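Local atomic coordinates of trypsin-like serine protease (Magnetospirillum magneticum, PDB entry 5HMA), a protein that promotes magnetite formation in magnetosomes and activates the MamE protease, combining an inactive, transition-metal-binding trypsin-like domain with a membrane transporter-like part. Residues 103-108 with 141-147; 136-142 with 173-179; 147-151 with 162-166. One frame throughout, in Å; residues are numbered along the deposited sequence.

Contact 1. Residues 103-108 with 141-147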
ATOM      1  N   ALA A 103      -3.202  -3.498  -9.216  1.00 45.87           N
ATOM      2  CA  ALA A 103      -2.948  -3.562  -7.785  1.00 44.95           C
ATOM      3  C   ALA A 103      -1.742  -4.450  -7.535  1.00 49.10           C
ATOM      4  O   ALA A 103      -1.728  -5.617  -7.922  1.00 52.99           O
ATOM      5  CB  ALA A 103      -4.174  -4.080  -7.056  1.00 43.99           C
ATOM      6  N   PHE A 104      -0.715  -3.878  -6.917  1.00 44.34           N
ATOM      7  CA  PHE A 104       0.543  -4.593  -6.686  1.00 38.94           C
ATOM      8  C   PHE A 104       0.689  -4.935  -5.202  1.00 44.48           C
ATOM      9  O   PHE A 104       0.239  -4.176  -4.340  1.00 51.29           O
ATOM     10  CB  PHE A 104       1.751  -3.745  -7.127  1.00 37.58           C
ATOM     11  CG  PHE A 104       1.946  -3.657  -8.620  1.00 47.14           C
ATOM     12  CD1 PHE A 104       1.192  -2.770  -9.382  1.00 41.12           C
ATOM     13  CD2 PHE A 104       2.915  -4.424  -9.253  1.00 40.77           C
ATOM     14  CE1 PHE A 104       1.392  -2.669 -10.762  1.00 51.41           C
ATOM     15  CE2 PHE A 104       3.122  -4.324 -10.627  1.00 49.54           C
ATOM     16  CZ  PHE A 104       2.356  -3.449 -11.384  1.00 45.08           C
ATOM     17  N   GLY A 105       1.351  -6.051  -4.907  1.00 44.20           N
ATOM     18  CA  GLY A 105       1.662  -6.414  -3.530  1.00 42.20           C
ATOM     19  C   GLY A 105       2.854  -7.359  -3.473  1.00 47.95           C
ATOM     20  O   GLY A 105       3.470  -7.649  -4.503  1.00 43.55           O
ATOM     21  N   ARG A 106       3.191  -7.827  -2.273  1.00 45.97           N
ATOM     22  CA  ARG A 106       4.202  -8.864  -2.116  1.00 51.53           C
ATOM     23  C   ARG A 106       3.653  -9.895  -1.153  1.00 53.63           C
ATOM     24  O   ARG A 106       3.065  -9.555  -0.119  1.00 58.95           O
ATOM     25  CB  ARG A 106       5.552  -8.298  -1.613  1.00 51.57           C
ATOM     26  CG  ARG A 106       6.132  -7.186  -2.494  1.00 62.16           C
ATOM     27  CD  ARG A 106       7.655  -7.131  -2.479  1.00 65.32           C
ATOM     28  NE  ARG A 106       8.249  -7.962  -3.519  1.00 74.00           N
ATOM     29  CZ  ARG A 106       8.630  -7.530  -4.719  1.00 64.48           C
ATOM     30  NH1 ARG A 106       8.481  -6.262  -5.063  1.00 41.87           N
ATOM     31  NH2 ARG A 106       9.161  -8.379  -5.585  1.00 73.05           N
ATOM     32  N   ASN A 107       3.847 -11.161  -1.490  1.00 52.26           N
ATOM     33  CA  ASN A 107       3.311 -12.212  -0.656  1.00 56.21           C
ATOM     34  C   ASN A 107       4.250 -12.527   0.523  1.00 61.04           C
ATOM     35  O   ASN A 107       5.269 -11.864   0.733  1.00 54.94           O
ATOM     36  CB  ASN A 107       3.019 -13.462  -1.502  1.00 49.06           C
ATOM     37  CG  ASN A 107       4.270 -14.114  -2.066  1.00 62.79           C
ATOM     38  OD1 ASN A 107       5.392 -13.843  -1.641  1.00 58.37           O
ATOM     39  ND2 ASN A 107       4.071 -15.005  -3.029  1.00 59.25           N
ATOM     40  N   MET A 108       3.889 -13.555   1.278  1.00 67.91           N
ATOM     41  CA  MET A 108       4.571 -13.915   2.517  1.00 73.86           C
ATOM     42  C   MET A 108       6.001 -14.394   2.266  1.00 72.10           C
ATOM     43  O   MET A 108       6.795 -14.487   3.199  1.00 70.12           O
ATOM     44  CB  MET A 108       3.758 -14.994   3.244  1.00 73.48           C
ATOM     45  CG  MET A 108       4.127 -15.228   4.685  1.00101.90           C
ATOM     46  SD  MET A 108       2.654 -15.252   5.721  1.00126.58           S
ATOM     47  CE  MET A 108       1.604 -16.396   4.817  1.00112.62           C
ATOM     48  N   ALA A 141      -9.373  -5.296  -8.872  1.00 54.90           N
ATOM     49  CA  ALA A 141      -7.937  -5.593  -8.998  1.00 59.68           C
ATOM     50  C   ALA A 141      -7.379  -6.146  -7.688  1.00 54.82           C
ATOM     51  O   ALA A 141      -6.327  -6.778  -7.666  1.00 47.97           O
ATOM     52  CB  ALA A 141      -7.148  -4.354  -9.415  1.00 47.51           C
ATOM     53  N   VAL A 142      -8.088  -5.882  -6.598  1.00 51.59           N
ATOM     54  CA  VAL A 142      -7.706  -6.379  -5.279  1.00 47.77           C
ATOM     55  C   VAL A 142      -8.427  -7.698  -4.999  1.00 60.31           C
ATOM     56  O   VAL A 142      -9.648  -7.725  -4.836  1.00 70.91           O
ATOM     57  CB  VAL A 142      -8.013  -5.331  -4.211  1.00 53.64           C
ATOM     58  CG1 VAL A 142      -7.788  -5.893  -2.809  1.00 53.56           C
ATOM     59  CG2 VAL A 142      -7.187  -4.060  -4.473  1.00 50.15           C
ATOM     60  N   TYR A 143      -7.670  -8.793  -4.969  1.00 60.67           N
ATOM     61  CA  TYR A 143      -8.254 -10.127  -4.820  1.00 67.39           C
ATOM     62  C   TYR A 143      -7.737 -10.863  -3.572  1.00 70.39           C
ATOM     63  O   TYR A 143      -8.301 -11.882  -3.173  1.00 67.32           O
ATOM     64  CB  TYR A 143      -7.975 -10.973  -6.077  1.00 62.45           C
ATOM     65  CG  TYR A 143      -6.527 -11.416  -6.203  1.00 72.08           C
ATOM     66  CD1 TYR A 143      -5.541 -10.538  -6.655  1.00 66.94           C
ATOM     67  CD2 TYR A 143      -6.144 -12.711  -5.864  1.00 72.66           C
ATOM     68  CE1 TYR A 143      -4.209 -10.938  -6.753  1.00 71.48           C
ATOM     69  CE2 TYR A 143      -4.819 -13.122  -5.964  1.00 69.42           C
ATOM     70  CZ  TYR A 143      -3.855 -12.235  -6.406  1.00 76.41           C
ATOM     71  OH  TYR A 143      -2.540 -12.653  -6.499  1.00 73.08           O
ATOM     72  N   SER A 144      -6.662 -10.359  -2.964  1.00 59.38           N
ATOM     73  CA  SER A 144      -6.021 -11.071  -1.858  1.00 56.56           C
ATOM     74  C   SER A 144      -5.720 -10.171  -0.666  1.00 61.40           C
ATOM     75  O   SER A 144      -5.321  -9.026  -0.832  1.00 54.10           O
ATOM     76  CB  SER A 144      -4.718 -11.732  -2.327  1.00 56.52           C
ATOM     77  OG  SER A 144      -3.934 -12.195  -1.226  1.00 68.78           O
ATOM     78  N   TRP A 145      -5.895 -10.712   0.537  1.00 58.42           N
ATOM     79  CA  TRP A 145      -5.518 -10.016   1.755  1.00 52.43           C
ATOM     80  C   TRP A 145      -4.061  -9.535   1.714  1.00 46.86           C
ATOM     81  O   TRP A 145      -3.718  -8.525   2.327  1.00 47.91           O
ATOM     82  CB  TRP A 145      -5.748 -10.923   2.971  1.00 54.61           C
ATOM     83  CG  TRP A 145      -4.855 -12.109   3.019  1.00 69.05           C
ATOM     84  CD1 TRP A 145      -5.077 -13.323   2.443  1.00 72.90           C
ATOM     85  CD2 TRP A 145      -3.591 -12.207   3.694  1.00 73.65           C
ATOM     86  NE1 TRP A 145      -4.031 -14.171   2.715  1.00 76.69           N
ATOM     87  CE2 TRP A 145      -3.108 -13.514   3.484  1.00 76.75           C
ATOM     88  CE3 TRP A 145      -2.825 -11.318   4.457  1.00 75.90           C
ATOM     89  CZ2 TRP A 145      -1.890 -13.953   4.006  1.00 81.55           C
ATOM     90  CZ3 TRP A 145      -1.618 -11.754   4.973  1.00 79.97           C
ATOM     91  CH2 TRP A 145      -1.162 -13.061   4.744  1.00 85.06           C
ATOM     92  N   GLU A 146      -3.212 -10.225   0.961  1.00 54.46           N
ATOM     93  CA  GLU A 146      -1.801  -9.854   0.890  1.00 58.57           C
ATOM     94  C   GLU A 146      -1.559  -8.561   0.127  1.00 51.05           C
ATOM     95  O   GLU A 146      -0.495  -7.954   0.251  1.00 60.86           O
ATOM     96  CB  GLU A 146      -0.998 -10.991   0.265  1.00 52.69           C
ATOM     97  CG  GLU A 146      -1.264 -12.307   0.965  1.00 73.62           C
ATOM     98  CD  GLU A 146      -0.267 -13.374   0.602  1.00 89.40           C
ATOM     99  OE1 GLU A 146       0.675 -13.603   1.404  1.00 86.15           O
ATOM    100  OE2 GLU A 146      -0.435 -13.978  -0.484  1.00 86.22           O
ATOM    101  N   GLN A 147      -2.543  -8.123  -0.650  1.00 53.25           N
ATOM    102  CA  GLN A 147      -2.405  -6.881  -1.421  1.00 47.50           C
ATOM    103  C   GLN A 147      -2.707  -5.669  -0.560  1.00 42.11           C
ATOM    104  O   GLN A 147      -2.466  -4.528  -0.958  1.00 44.24           O
ATOM    105  CB  GLN A 147      -3.333  -6.885  -2.638  1.00 50.63           C
ATOM    106  CG  GLN A 147      -2.928  -7.834  -3.741  1.00 46.73           C
ATOM    107  CD  GLN A 147      -4.023  -7.977  -4.776  1.00 53.43           C
ATOM    108  OE1 GLN A 147      -5.135  -8.394  -4.449  1.00 54.06           O
ATOM    109  NE2 GLN A 147      -3.724  -7.617  -6.029  1.00 48.60           N
TER
HETATM  110  O   HOH W   1      -2.241  -3.725  -3.521  1.00 45.62           O
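Glu-146 reaches over the backbone where strand 100-106 runs out, its OE1 3.6 Å from Asn-107 CA and weakly hydrogen-bonded to Met-108 N (3.2 Å). The loop belongs to the protease-like domain, which has a trypsin-like fold, and residues 146-151 align with the Gly-X-Ser-Gly-Gly-Pro motif of active S1 proteases. Glu-146 occupies the position of the first glycine, whose amide normally lines the oxyanion hole. Here Glu-146 N is instead hydrogen-bonded to Ser-144 OG at 3.0 Å, an ST turn that opens the 3-10 segment 145-147, consistent with an inactive protease. Gln-147 N follows by bonding to Ser-144 O at 2.9 Å. Farther along, Met-108 CE lies at the edge of the Trp-145 ring, 4.3 Å from CH2. Gly-105 faces the turn without a side chain: a CB there would stand a tight 3.2 Å from Gln-147 CA. At the other end Ala-103 packs its CB on Ala-141 CB (3.8 Å) and Val-142 CG2 (4.0 Å). Between these ends the Gln-147 side chain fills the inside of the loop. Its OE1 accepts from Tyr-143 N (2.6 Å) and Ser-144 N (2.9 Å), while NE2 donates to Ala-141 O (3.2 Å) and, weakly, to Ala-103 O (3.4 Å), so one amide holds the loop in shape and ties it to the strand. Outside the pair, Ser-24 OG hydrogen-bonds to both Glu-146 O and Arg-106 N. Strand and loop are also linked by a water that donates to both Phe-104 O and Gln-147 O, 2.7 Å from each.

Contact 2. Residues 136-142 with 173-179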
ATOM      1  N   LEU A 136     -13.938   6.051  -0.692  1.00 54.69           N
ATOM      2  CA  LEU A 136     -12.950   5.127  -1.233  1.00 59.50           C
ATOM      3  C   LEU A 136     -13.292   4.740  -2.669  1.00 56.78           C
ATOM      4  O   LEU A 136     -14.435   4.888  -3.109  1.00 54.92           O
ATOM      5  CB  LEU A 136     -12.868   3.869  -0.371  1.00 51.03           C
ATOM      6  CG  LEU A 136     -12.478   4.095   1.085  1.00 61.37           C
ATOM      7  CD1 LEU A 136     -12.752   2.848   1.887  1.00 54.88           C
ATOM      8  CD2 LEU A 136     -11.013   4.456   1.162  1.00 64.05           C
ATOM      9  N   LEU A 137     -12.297   4.238  -3.389  1.00 47.37           N
ATOM     10  CA  LEU A 137     -12.535   3.568  -4.663  1.00 52.78           C
ATOM     11  C   LEU A 137     -12.885   2.102  -4.438  1.00 52.19           C
ATOM     12  O   LEU A 137     -12.519   1.514  -3.415  1.00 59.67           O
ATOM     13  CB  LEU A 137     -11.302   3.650  -5.551  1.00 46.99           C
ATOM     14  CG  LEU A 137     -10.664   5.025  -5.741  1.00 55.25           C
ATOM     15  CD1 LEU A 137      -9.342   4.874  -6.483  1.00 49.40           C
ATOM     16  CD2 LEU A 137     -11.615   5.946  -6.497  1.00 54.84           C
ATOM     17  N   ARG A 138     -13.580   1.508  -5.397  1.00 48.96           N
ATOM     18  CA  ARG A 138     -13.676   0.049  -5.453  1.00 49.24           C
ATOM     19  C   ARG A 138     -13.187  -0.464  -6.789  1.00 57.10           C
ATOM     20  O   ARG A 138     -13.500   0.100  -7.838  1.00 56.05           O
ATOM     21  CB  ARG A 138     -15.102  -0.414  -5.227  1.00 54.33           C
ATOM     22  CG  ARG A 138     -15.558  -0.161  -3.827  1.00 70.66           C
ATOM     23  CD  ARG A 138     -16.862  -0.844  -3.583  1.00 91.77           C
ATOM     24  NE  ARG A 138     -16.714  -2.291  -3.535  1.00 95.09           N
ATOM     25  CZ  ARG A 138     -17.688  -3.100  -3.141  1.00 91.28           C
ATOM     26  NH1 ARG A 138     -17.505  -4.412  -3.114  1.00 95.27           N
ATOM     27  NH2 ARG A 138     -18.847  -2.578  -2.771  1.00 84.23           N
ATOM     28  N   SER A 139     -12.416  -1.539  -6.748  1.00 49.40           N
ATOM     29  CA  SER A 139     -11.977  -2.194  -7.968  1.00 53.44           C
ATOM     30  C   SER A 139     -11.794  -3.686  -7.728  1.00 57.42           C
ATOM     31  O   SER A 139     -11.507  -4.127  -6.611  1.00 59.44           O
ATOM     32  CB  SER A 139     -10.669  -1.587  -8.473  1.00 47.13           C
ATOM     33  OG  SER A 139      -9.577  -2.268  -7.894  1.00 55.45           O
ATOM     34  N   ASP A 140     -11.949  -4.460  -8.790  1.00 52.82           N
ATOM     35  CA  ASP A 140     -11.745  -5.897  -8.705  1.00 61.67           C
ATOM     36  C   ASP A 140     -10.277  -6.275  -8.923  1.00 60.46           C
ATOM     37  O   ASP A 140      -9.967  -7.446  -9.132  1.00 69.30           O
ATOM     38  CB  ASP A 140     -12.648  -6.623  -9.715  1.00 63.09           C
ATOM     39  CG  ASP A 140     -12.712  -5.917 -11.063  1.00 78.64           C
ATOM     40  OD1 ASP A 140     -11.709  -5.304 -11.471  1.00 75.50           O
ATOM     41  OD2 ASP A 140     -13.771  -5.975 -11.720  1.00 83.49           O
ATOM     42  N   ALA A 141      -9.373  -5.296  -8.872  1.00 54.90           N
ATOM     43  CA  ALA A 141      -7.937  -5.593  -8.998  1.00 59.68           C
ATOM     44  C   ALA A 141      -7.379  -6.146  -7.688  1.00 54.82           C
ATOM     45  O   ALA A 141      -6.327  -6.778  -7.666  1.00 47.97           O
ATOM     46  CB  ALA A 141      -7.148  -4.354  -9.415  1.00 47.51           C
ATOM     47  N   VAL A 142      -8.088  -5.882  -6.598  1.00 51.59           N
ATOM     48  CA  VAL A 142      -7.706  -6.379  -5.279  1.00 47.77           C
ATOM     49  C   VAL A 142      -8.427  -7.698  -4.999  1.00 60.31           C
ATOM     50  O   VAL A 142      -9.648  -7.725  -4.836  1.00 70.91           O
ATOM     51  CB  VAL A 142      -8.013  -5.331  -4.211  1.00 53.64           C
ATOM     52  CG1 VAL A 142      -7.788  -5.893  -2.809  1.00 53.56           C
ATOM     53  CG2 VAL A 142      -7.187  -4.060  -4.473  1.00 50.15           C
ATOM     54  N   VAL A 173     -13.755 -11.774  -1.219  1.00 72.82           N
ATOM     55  CA  VAL A 173     -12.838 -10.654  -1.109  1.00 81.63           C
ATOM     56  C   VAL A 173     -13.280  -9.495  -2.012  1.00 83.11           C
ATOM     57  O   VAL A 173     -13.463  -9.665  -3.217  1.00 87.26           O
ATOM     58  CB  VAL A 173     -11.404 -11.097  -1.442  1.00 89.12           C
ATOM     59  CG1 VAL A 173     -10.429  -9.923  -1.296  1.00 78.57           C
ATOM     60  CG2 VAL A 173     -10.997 -12.279  -0.556  1.00 90.85           C
ATOM     61  N   GLU A 174     -13.449  -8.322  -1.412  1.00 75.21           N
ATOM     62  CA  GLU A 174     -13.819  -7.115  -2.137  1.00 70.41           C
ATOM     63  C   GLU A 174     -12.670  -6.124  -2.083  1.00 69.35           C
ATOM     64  O   GLU A 174     -12.016  -5.983  -1.047  1.00 71.07           O
ATOM     65  CB  GLU A 174     -15.085  -6.486  -1.542  1.00 82.15           C
ATOM     66  CG  GLU A 174     -16.309  -7.395  -1.520  1.00 98.36           C
ATOM     67  CD  GLU A 174     -16.776  -7.798  -2.914  1.00118.46           C
ATOM     68  OE1 GLU A 174     -16.456  -7.080  -3.891  1.00121.73           O
ATOM     69  OE2 GLU A 174     -17.463  -8.837  -3.033  1.00123.87           O
ATOM     70  N   GLY A 175     -12.430  -5.421  -3.186  1.00 58.71           N
ATOM     71  CA  GLY A 175     -11.325  -4.482  -3.242  1.00 53.76           C
ATOM     72  C   GLY A 175     -11.680  -3.023  -2.992  1.00 59.07           C
ATOM     73  O   GLY A 175     -12.550  -2.455  -3.655  1.00 61.52           O
ATOM     74  N   PHE A 176     -11.001  -2.411  -2.030  1.00 52.97           N
ATOM     75  CA  PHE A 176     -11.156  -0.984  -1.777  1.00 45.99           C
ATOM     76  C   PHE A 176      -9.830  -0.275  -1.970  1.00 52.21           C
ATOM     77  O   PHE A 176      -8.771  -0.913  -1.953  1.00 54.18           O
ATOM     78  CB  PHE A 176     -11.697  -0.751  -0.372  1.00 46.56           C
ATOM     79  CG  PHE A 176     -13.123  -1.157  -0.222  1.00 54.96           C
ATOM     80  CD1 PHE A 176     -13.462  -2.496  -0.077  1.00 56.78           C
ATOM     81  CD2 PHE A 176     -14.136  -0.209  -0.270  1.00 55.42           C
ATOM     82  CE1 PHE A 176     -14.787  -2.885   0.034  1.00 64.41           C
ATOM     83  CE2 PHE A 176     -15.478  -0.592  -0.147  1.00 55.28           C
ATOM     84  CZ  PHE A 176     -15.799  -1.930   0.001  1.00 57.72           C
ATOM     85  N   THR A 177      -9.880   1.040  -2.166  1.00 48.93           N
ATOM     86  CA  THR A 177      -8.659   1.820  -2.346  1.00 45.32           C
ATOM     87  C   THR A 177      -8.800   3.229  -1.787  1.00 53.46           C
ATOM     88  O   THR A 177      -9.737   3.954  -2.146  1.00 55.18           O
ATOM     89  CB  THR A 177      -8.254   1.947  -3.842  1.00 48.70           C
ATOM     90  OG1 THR A 177      -8.093   0.646  -4.425  1.00 53.74           O
ATOM     91  CG2 THR A 177      -6.943   2.716  -3.953  1.00 46.60           C
ATOM     92  N   VAL A 178      -7.865   3.608  -0.912  1.00 49.70           N
ATOM     93  CA  VAL A 178      -7.743   4.984  -0.440  1.00 50.54           C
ATOM     94  C   VAL A 178      -7.076   5.827  -1.522  1.00 56.39           C
ATOM     95  O   VAL A 178      -5.950   5.543  -1.904  1.00 58.82           O
ATOM     96  CB  VAL A 178      -6.933   5.060   0.852  1.00 50.12           C
ATOM     97  CG1 VAL A 178      -6.951   6.490   1.398  1.00 49.62           C
ATOM     98  CG2 VAL A 178      -7.448   4.043   1.882  1.00 48.14           C
ATOM     99  N   PRO A 179      -7.769   6.861  -2.032  1.00 60.67           N
ATOM    100  CA  PRO A 179      -7.181   7.698  -3.093  1.00 56.71           C
ATOM    101  C   PRO A 179      -5.852   8.335  -2.677  1.00 57.08           C
ATOM    102  O   PRO A 179      -5.705   8.752  -1.532  1.00 56.68           O
ATOM    103  CB  PRO A 179      -8.249   8.772  -3.330  1.00 46.06           C
ATOM    104  CG  PRO A 179      -9.524   8.123  -2.916  1.00 50.61           C
ATOM    105  CD  PRO A 179      -9.166   7.222  -1.747  1.00 52.43           C
TER
HETATM  106  O   HOH W   2      -9.804  -1.415  -5.198  1.00 72.28           O
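Arg-138, Leu-136 and Phe-176 bury the most surface where strand 136-139 runs antiparallel to strand 173-179, the axes of these short segments 4.4 Å apart at closest approach, with 144° between their N-to-C directions. Arg-138 and Phe-176 form a non-hydrogen-bonded pair with side chains on one face of the sheet. The arginine stretches across the phenylalanine, placing CG over the face of the ring, 4.1 Å from its centroid, as a CH-pi contact. Beyond the ring its NH1 makes a salt bridge with Glu-174 OE1 at 3.0 Å. Leu-136 meets the same phenylalanine through CD1, 4.0 Å from Phe-176 CD2, and sets CD2 3.7 Å from Val-178 CG2. Leu-137 with Thr-177 is the adjoining hydrogen-bonded pair: Leu-137 N to Thr-177 O is 2.9 Å and Thr-177 N to Leu-137 O 3.0 Å. A further bond runs from Ser-139 N to Gly-175 O (3.2 Å), after which the chain turns away in a type I turn, Ser-139 to Val-142, with Ser-139 OG accepting from Ala-141 N (3.2 Å) as an ST turn. That turn brings Val-142 CB to 3.6 Å from Gly-175 CA; a CB on Gly-175 would clash with Ser-139 O and Val-142 CB. The pairing belongs to the second beta sheet of the trypsin-like fold. Strand 159-167 flanks strand 173-179 on its other edge, strands 112-121 and 124-128 pair with strand 131-139, and the side chain of Val-178 comes within about 4 Å of that of His-71, which binds nickel together with His-186.

Contact 3. Residues 147-151 with 162-166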
ATOM      1  N   GLN A 147      -2.543  -8.123  -0.650  1.00 53.25           N
ATOM      2  CA  GLN A 147      -2.405  -6.881  -1.421  1.00 47.50           C
ATOM      3  C   GLN A 147      -2.707  -5.669  -0.560  1.00 42.11           C
ATOM      4  O   GLN A 147      -2.466  -4.528  -0.958  1.00 44.24           O
ATOM      5  CB  GLN A 147      -3.333  -6.885  -2.638  1.00 50.63           C
ATOM      6  CG  GLN A 147      -2.928  -7.834  -3.741  1.00 46.73           C
ATOM      7  CD  GLN A 147      -4.023  -7.977  -4.776  1.00 53.43           C
ATOM      8  OE1 GLN A 147      -5.135  -8.394  -4.449  1.00 54.06           O
ATOM      9  NE2 GLN A 147      -3.724  -7.617  -6.029  1.00 48.60           N
ATOM     10  N   THR A 148      -3.256  -5.918   0.621  1.00 43.45           N
ATOM     11  CA  THR A 148      -3.635  -4.829   1.510  1.00 45.30           C
ATOM     12  C   THR A 148      -2.413  -3.985   1.841  1.00 48.73           C
ATOM     13  O   THR A 148      -1.354  -4.528   2.152  1.00 49.76           O
ATOM     14  CB  THR A 148      -4.292  -5.382   2.788  1.00 45.15           C
ATOM     15  OG1 THR A 148      -5.593  -5.880   2.457  1.00 52.79           O
ATOM     16  CG2 THR A 148      -4.412  -4.318   3.846  1.00 44.04           C
ATOM     17  N   GLY A 149      -2.550  -2.661   1.738  1.00 43.00           N
ATOM     18  CA  GLY A 149      -1.444  -1.765   2.031  1.00 35.84           C
ATOM     19  C   GLY A 149      -0.562  -1.469   0.820  1.00 47.85           C
ATOM     20  O   GLY A 149       0.231  -0.525   0.839  1.00 41.72           O
ATOM     21  N   GLY A 150      -0.691  -2.272  -0.235  1.00 42.21           N
ATOM     22  CA  GLY A 150       0.048  -2.032  -1.467  1.00 42.86           C
ATOM     23  C   GLY A 150      -0.585  -0.985  -2.387  1.00 45.79           C
ATOM     24  O   GLY A 150      -1.721  -0.537  -2.167  1.00 47.69           O
ATOM     25  N   PRO A 151       0.148  -0.582  -3.430  1.00 42.49           N
ATOM     26  CA  PRO A 151      -0.336   0.488  -4.307  1.00 42.90           C
ATOM     27  C   PRO A 151      -1.306   0.040  -5.408  1.00 49.18           C
ATOM     28  O   PRO A 151      -1.171  -1.057  -5.964  1.00 45.04           O
ATOM     29  CB  PRO A 151       0.961   1.021  -4.936  1.00 39.45           C
ATOM     30  CG  PRO A 151       1.819  -0.202  -5.043  1.00 42.67           C
ATOM     31  CD  PRO A 151       1.542  -0.956  -3.741  1.00 39.44           C
ATOM     32  N   ILE A 162      -3.910   3.453  -2.248  1.00 43.96           N
ATOM     33  CA  ILE A 162      -3.441   2.393  -1.370  1.00 43.15           C
ATOM     34  C   ILE A 162      -4.597   1.426  -1.111  1.00 49.21           C
ATOM     35  O   ILE A 162      -5.683   1.836  -0.703  1.00 46.45           O
ATOM     36  CB  ILE A 162      -2.898   2.964  -0.046  1.00 43.92           C
ATOM     37  CG1 ILE A 162      -1.701   3.885  -0.308  1.00 45.14           C
ATOM     38  CG2 ILE A 162      -2.544   1.824   0.895  1.00 39.09           C
ATOM     39  CD1 ILE A 162      -0.479   3.162  -0.865  1.00 43.56           C
ATOM     40  N   ASN A 163      -4.356   0.142  -1.334  1.00 45.00           N
ATOM     41  CA  ASN A 163      -5.438  -0.824  -1.346  1.00 46.60           C
ATOM     42  C   ASN A 163      -5.769  -1.405   0.020  1.00 50.18           C
ATOM     43  O   ASN A 163      -4.914  -1.481   0.903  1.00 46.14           O
ATOM     44  CB  ASN A 163      -5.092  -1.936  -2.329  1.00 38.11           C
ATOM     45  CG  ASN A 163      -5.035  -1.420  -3.752  1.00 54.34           C
ATOM     46  OD1 ASN A 163      -5.914  -0.655  -4.174  1.00 49.79           O
ATOM     47  ND2 ASN A 163      -3.998  -1.804  -4.490  1.00 43.55           N
ATOM     48  N   ILE A 164      -7.037  -1.776   0.176  1.00 51.31           N
ATOM     49  CA  ILE A 164      -7.553  -2.457   1.356  1.00 50.19           C
ATOM     50  C   ILE A 164      -8.424  -3.607   0.883  1.00 60.74           C
ATOM     51  O   ILE A 164      -9.439  -3.382   0.212  1.00 56.44           O
ATOM     52  CB  ILE A 164      -8.372  -1.525   2.254  1.00 46.59           C
ATOM     53  CG1 ILE A 164      -7.544  -0.304   2.687  1.00 51.20           C
ATOM     54  CG2 ILE A 164      -8.938  -2.308   3.454  1.00 46.02           C
ATOM     55  CD1 ILE A 164      -8.322   0.689   3.564  1.00 45.12           C
ATOM     56  N   ALA A 165      -8.033  -4.835   1.214  1.00 45.77           N
ATOM     57  CA  ALA A 165      -8.898  -5.984   0.946  1.00 50.88           C
ATOM     58  C   ALA A 165      -9.926  -6.110   2.049  1.00 47.68           C
ATOM     59  O   ALA A 165      -9.566  -6.183   3.223  1.00 57.14           O
ATOM     60  CB  ALA A 165      -8.087  -7.261   0.835  1.00 47.13           C
ATOM     61  N   ALA A 166     -11.204  -6.126   1.690  1.00 55.24           N
ATOM     62  CA  ALA A 166     -12.241  -6.314   2.698  1.00 53.56           C
ATOM     63  C   ALA A 166     -13.026  -7.576   2.397  1.00 64.49           C
ATOM     64  O   ALA A 166     -12.994  -8.083   1.279  1.00 72.25           O
ATOM     65  CB  ALA A 166     -13.161  -5.114   2.765  1.00 59.80           C
TER
HETATM   66  O   HOH W   1      -2.241  -3.725  -3.521  1.00 45.62           O
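Ile-162 starts the pairing, matched with Pro-151 as an antiparallel non-hydrogen-bonded pair. Its CD1 lies 4.4 Å from Pro-151 CA and its CG2 3.6 Å from Gly-149 O, while its CA makes a CA-H...O contact with Gly-150 O (3.5 Å). Asn-163 carries both backbone bonds between the segments: Asn-163 N donates to Gly-150 O, and Asn-163 O accepts from Gly-149 N, each at 2.8 Å. The side chain of Asn-163 adds a water link, ND2 to water 2.8 Å and water to Gln-147 O 2.7 Å, while OD1 pairs with Thr-177 OG1. The facing segment is a type II turn, Gln-147 to Gly-150, closed by Gly-150 N to Gln-147 O at 3.0 Å; with phi at 89°, any CB on Gly-149 would be jammed against the carbonyl O of Thr-148. In active trypsin-like proteases the matching turn carries the serine nucleophile, whose amide helps form the oxyanion hole; Thr-148 takes that serine's place in the sequence. Ile-164, nearest to Thr-148 with CA atoms 4.6 Å apart, points its CB away from the turn; its side chain packs on Thr-37, Asp-72 and Val-178, and touches the bound peptide. Ala-165 then meets the threonine hydroxyl: Ala-165 N donates to Thr-148 OG1 at 2.9 Å, and Ala-165 CB lies 3.3 Å from Thr-148 OG1.

All three contacts lie on the second sheet of the protease-like domain. Their centres are 7 Å apart for contacts 1 and 3, 8 Å for contacts 2 and 3, and 11 Å for contacts 1 and 2. Along the chain contact 3 follows contact 1 and is nested inside the loop closed by contact 2, whereas the segments of contacts 1 and 2 alternate. Contacts 1 and 2 share Ala-141 and Val-142; contacts 1 and 3 share Gln-147 and one water. Neighbouring strands 159-167 and 173-179 join contacts 2 and 3. The loop aligned with the nucleophile motif of active relatives thus lies against strands 100-106 and 159-167, while contact 2 brings Val-178 near the metal-binding His-71.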